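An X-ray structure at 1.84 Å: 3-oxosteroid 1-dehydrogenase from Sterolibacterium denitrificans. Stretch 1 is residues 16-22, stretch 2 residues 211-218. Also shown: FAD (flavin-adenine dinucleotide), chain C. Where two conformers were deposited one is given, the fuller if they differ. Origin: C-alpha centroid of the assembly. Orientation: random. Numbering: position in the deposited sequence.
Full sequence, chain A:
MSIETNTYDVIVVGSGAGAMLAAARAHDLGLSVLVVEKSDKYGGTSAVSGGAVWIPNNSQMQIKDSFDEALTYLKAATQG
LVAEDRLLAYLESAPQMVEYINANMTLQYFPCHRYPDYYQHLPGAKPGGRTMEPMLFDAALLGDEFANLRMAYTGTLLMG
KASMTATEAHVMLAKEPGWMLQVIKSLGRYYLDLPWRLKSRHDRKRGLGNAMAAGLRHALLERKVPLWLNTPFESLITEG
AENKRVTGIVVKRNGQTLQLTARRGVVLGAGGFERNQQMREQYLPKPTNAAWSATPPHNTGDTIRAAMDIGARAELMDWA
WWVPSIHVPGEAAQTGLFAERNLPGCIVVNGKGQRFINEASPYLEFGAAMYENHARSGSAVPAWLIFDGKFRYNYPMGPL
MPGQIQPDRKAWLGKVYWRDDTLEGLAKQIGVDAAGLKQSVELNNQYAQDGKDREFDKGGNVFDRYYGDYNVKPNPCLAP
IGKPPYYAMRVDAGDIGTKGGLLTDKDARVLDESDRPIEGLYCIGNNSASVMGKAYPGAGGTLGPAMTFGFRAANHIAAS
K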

# COMPACT_ATOMS: atom_id res chain seq x y z
N GLY A 16 8.07 0.22 -10.27
CA GLY A 16 7.64 0.64 -8.93
C GLY A 16 8.78 1.33 -8.19
O GLY A 16 9.86 1.46 -8.76
N ALA A 17 8.56 1.74 -6.97
CA ALA A 17 9.55 2.51 -6.18
C ALA A 17 10.78 1.61 -5.93
O ALA A 17 11.93 2.11 -6.06
N GLY A 18 10.58 0.36 -5.55
CA GLY A 18 11.69 -0.58 -5.28
C GLY A 18 12.60 -0.68 -6.50
O GLY A 18 13.85 -0.53 -6.38
N ALA A 19 12.01 -0.87 -7.67
CA ALA A 19 12.74 -1.02 -8.95
C ALA A 19 13.52 0.25 -9.27
O ALA A 19 14.71 0.12 -9.61
N MET A 20 12.91 1.43 -9.17
CA MET A 20 13.57 2.68 -9.55
C MET A 20 14.69 3.02 -8.55
O MET A 20 15.78 3.51 -8.98
N LEU A 21 14.46 2.76 -7.25
CA LEU A 21 15.49 2.95 -6.18
C LEU A 21 16.69 2.06 -6.49
O LEU A 21 17.83 2.57 -6.49
N ALA A 22 16.46 0.77 -6.77
CA ALA A 22 17.54 -0.19 -7.08
C ALA A 22 18.32 0.34 -8.29
O ALA A 22 19.57 0.27 -8.27
N ALA A 211 4.54 11.64 -4.99
CA ALA A 211 5.83 12.34 -4.73
C ALA A 211 6.98 11.34 -4.82
O ALA A 211 8.00 11.61 -5.41
N MET A 212 6.78 10.16 -4.25
CA MET A 212 7.80 9.09 -4.23
C MET A 212 8.15 8.70 -5.68
O MET A 212 9.34 8.70 -6.02
N ALA A 213 7.16 8.37 -6.50
CA ALA A 213 7.36 7.91 -7.89
C ALA A 213 7.93 9.04 -8.76
O ALA A 213 8.87 8.78 -9.53
N ALA A 214 7.42 10.25 -8.63
CA ALA A 214 7.96 11.43 -9.36
C ALA A 214 9.43 11.64 -8.97
O ALA A 214 10.29 11.80 -9.88
N GLY A 215 9.70 11.67 -7.66
CA GLY A 215 11.07 11.90 -7.15
C GLY A 215 12.04 10.84 -7.63
O GLY A 215 13.16 11.19 -8.02
N LEU A 216 11.64 9.55 -7.65
CA LEU A 216 12.55 8.47 -8.10
C LEU A 216 12.73 8.57 -9.62
O LEU A 216 13.86 8.35 -10.12
N ARG A 217 11.67 8.95 -10.34
CA ARG A 217 11.80 9.12 -11.81
C ARG A 217 12.83 10.22 -12.08
O ARG A 217 13.68 10.04 -12.94
N HIS A 218 12.75 11.32 -11.34
CA HIS A 218 13.66 12.48 -11.46
C HIS A 218 15.11 12.04 -11.20
O HIS A 218 15.97 12.40 -11.98

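No hydrogen bond crosses between these two helices, which run in nearly the same direction, their axes inclined by 24° and approaching to 9.4 Å; residues that touch are at least 193 apart in sequence. Contact therefore rests on apolar packing, which buries 302 Å² in total.

Leu-216 has the largest area covered by the other stretch, 89 Å². Its CA-to-CB bond points toward the first helix, and the side chain, with chi1 m and chi2 t, meets three residues there. Its CD1 lies 3.6 Å from both CA and CB of Ala-17, so this methyl rests directly against the backbone of Ala-17. At Met-20, about one turn after Ala-17, CB lies 3.9 Å from CB of Leu-216, and CD2 of Leu-216 lies 4.1 Å from CD2 of Leu-21, whose CA-to-CB bond points sideways to the second helix (chi1 t, chi2 m).

Met-20 also points toward the partner helix. Its m, t, m conformation carries the thioether along that helix: CE reaches the backbone O of Ala-213 at 3.7 Å and CB of Ala-213 at 4.3 Å, while SD lies 4.1 Å from N of Arg-217. That carbonyl is already engaged within its own helix, accepting a hydrogen bond from Arg-217 N at 2.9 Å from Ala-213 O. Met-212 starts sideways, but its t, t, p side chain turns its end inward, placing CE 3.6 Å from CB of Ala-17. Arg-217 points away at CA-to-CB and offers no polar partner across the contact.

The diphosphate of FAD lies beside the start of the first helix. Gly-16, at the N-cap position, brings its CA to 3.3 Å from FAD O5B; a CB at this position would clash with FAD O1P, at 2.4 Å.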

# COMPACT_ATOMS: atom_id res chain seq x y z
CB ALA A 17 8.91 2.97 -4.91
CB ALA A 19 11.77 -1.39 -10.06
CB MET A 20 12.54 3.80 -9.69
CG MET A 20 11.58 3.59 -10.91
SD MET A 20 10.70 5.15 -11.38
CE MET A 20 9.43 5.19 -10.13
CB LEU A 21 14.89 2.65 -4.80
CG LEU A 21 15.74 3.02 -3.57
CD1 LEU A 21 16.85 2.02 -3.34
CD2 LEU A 21 16.31 4.40 -3.68
CB ALA A 22 17.00 -1.58 -7.28
CB ALA A 211 5.82 13.02 -3.39
CB MET A 212 7.26 7.90 -3.44
CG MET A 212 8.20 6.72 -3.38
SD MET A 212 7.47 5.40 -2.42
CE MET A 212 6.17 4.89 -3.51
CB ALA A 213 6.08 7.34 -8.45
CB ALA A 214 7.15 12.65 -8.99
CB LEU A 216 12.01 7.11 -7.65
CG LEU A 216 12.06 6.86 -6.14
CD1 LEU A 216 11.24 5.63 -5.77
CD2 LEU A 216 13.51 6.68 -5.69
CB ARG A 217 10.46 9.43 -12.48
CG ARG A 217 10.60 9.56 -13.99
CD ARG A 217 10.82 8.22 -14.62
NE ARG A 217 11.12 8.23 -16.05
CZ ARG A 217 12.32 8.41 -16.59
NH1 ARG A 217 13.38 8.67 -15.85
NH2 ARG A 217 12.45 8.38 -17.91
CB HIS A 218 13.22 13.59 -10.53
CG HIS A 218 14.11 14.79 -10.62
ND1 HIS A 218 14.06 15.67 -11.69
CD2 HIS A 218 15.07 15.24 -9.79
CE1 HIS A 218 14.97 16.62 -11.52
NE2 HIS A 218 15.61 16.36 -10.36
PA FAD C . 4.40 -1.80 -8.12
O1A FAD C . 4.57 -0.52 -7.39
O2A FAD C . 2.98 -2.08 -8.51
O5B FAD C . 5.34 -1.74 -9.40
C5B FAD C . 5.39 -2.89 -10.28
C4B FAD C . 5.55 -2.38 -11.69
O4B FAD C . 5.95 -3.49 -12.54
C3B FAD C . 4.29 -1.77 -12.33
O3B FAD C . 4.57 -0.50 -12.90
C2B FAD C . 3.89 -2.81 -13.38
O2B FAD C . 3.11 -2.26 -14.44
C1B FAD C . 5.24 -3.42 -13.75
N9A FAD C . 5.17 -4.75 -14.36
C8A FAD C . 4.28 -5.76 -14.12
N7A FAD C . 4.45 -6.80 -14.94
C5A FAD C . 5.55 -6.45 -15.72
C6A FAD C . 6.24 -7.11 -16.75
N6A FAD C . 5.88 -8.30 -17.26
N1A FAD C . 7.29 -6.47 -17.31
C2A FAD C . 7.63 -5.27 -16.83
N3A FAD C . 7.01 -4.51 -15.92
C4A FAD C . 5.99 -5.19 -15.37
N1 FAD C . 2.37 0.36 0.99
C2 FAD C . 3.21 0.97 1.86
O2 FAD C . 4.17 0.36 2.36
N3 FAD C . 3.05 2.26 2.19
C4 FAD C . 1.90 2.96 1.90
O4 FAD C . 1.87 4.16 2.14
C4X FAD C . 0.97 2.35 1.02
N5 FAD C . -0.14 3.00 0.69
C5X FAD C . -0.98 2.41 -0.22
C6 FAD C . -2.11 3.13 -0.67
C7 FAD C . -2.92 2.64 -1.69
C7M FAD C . -4.12 3.44 -2.17
C8 FAD C . -2.57 1.44 -2.32
C8M FAD C . -3.41 0.90 -3.46
C9 FAD C . -1.51 0.69 -1.84
C9A FAD C . -0.66 1.18 -0.83
N10 FAD C . 0.43 0.45 -0.33
C10 FAD C . 1.30 1.02 0.59
C1' FAD C . 0.84 -0.81 -0.96
C2' FAD C . 1.95 -0.54 -2.00
O2' FAD C . 1.58 0.46 -2.95
C3' FAD C . 2.40 -1.81 -2.75
O3' FAD C . 2.46 -2.94 -1.87
C4' FAD C . 3.72 -1.58 -3.45
O4' FAD C . 3.58 -0.43 -4.27
C5' FAD C . 4.19 -2.76 -4.28
O5' FAD C . 5.39 -2.32 -4.95
P FAD C . 6.02 -3.20 -6.11
O1P FAD C . 7.18 -2.40 -6.53
O2P FAD C . 6.14 -4.62 -5.75
O3P FAD C . 4.91 -3.10 -7.30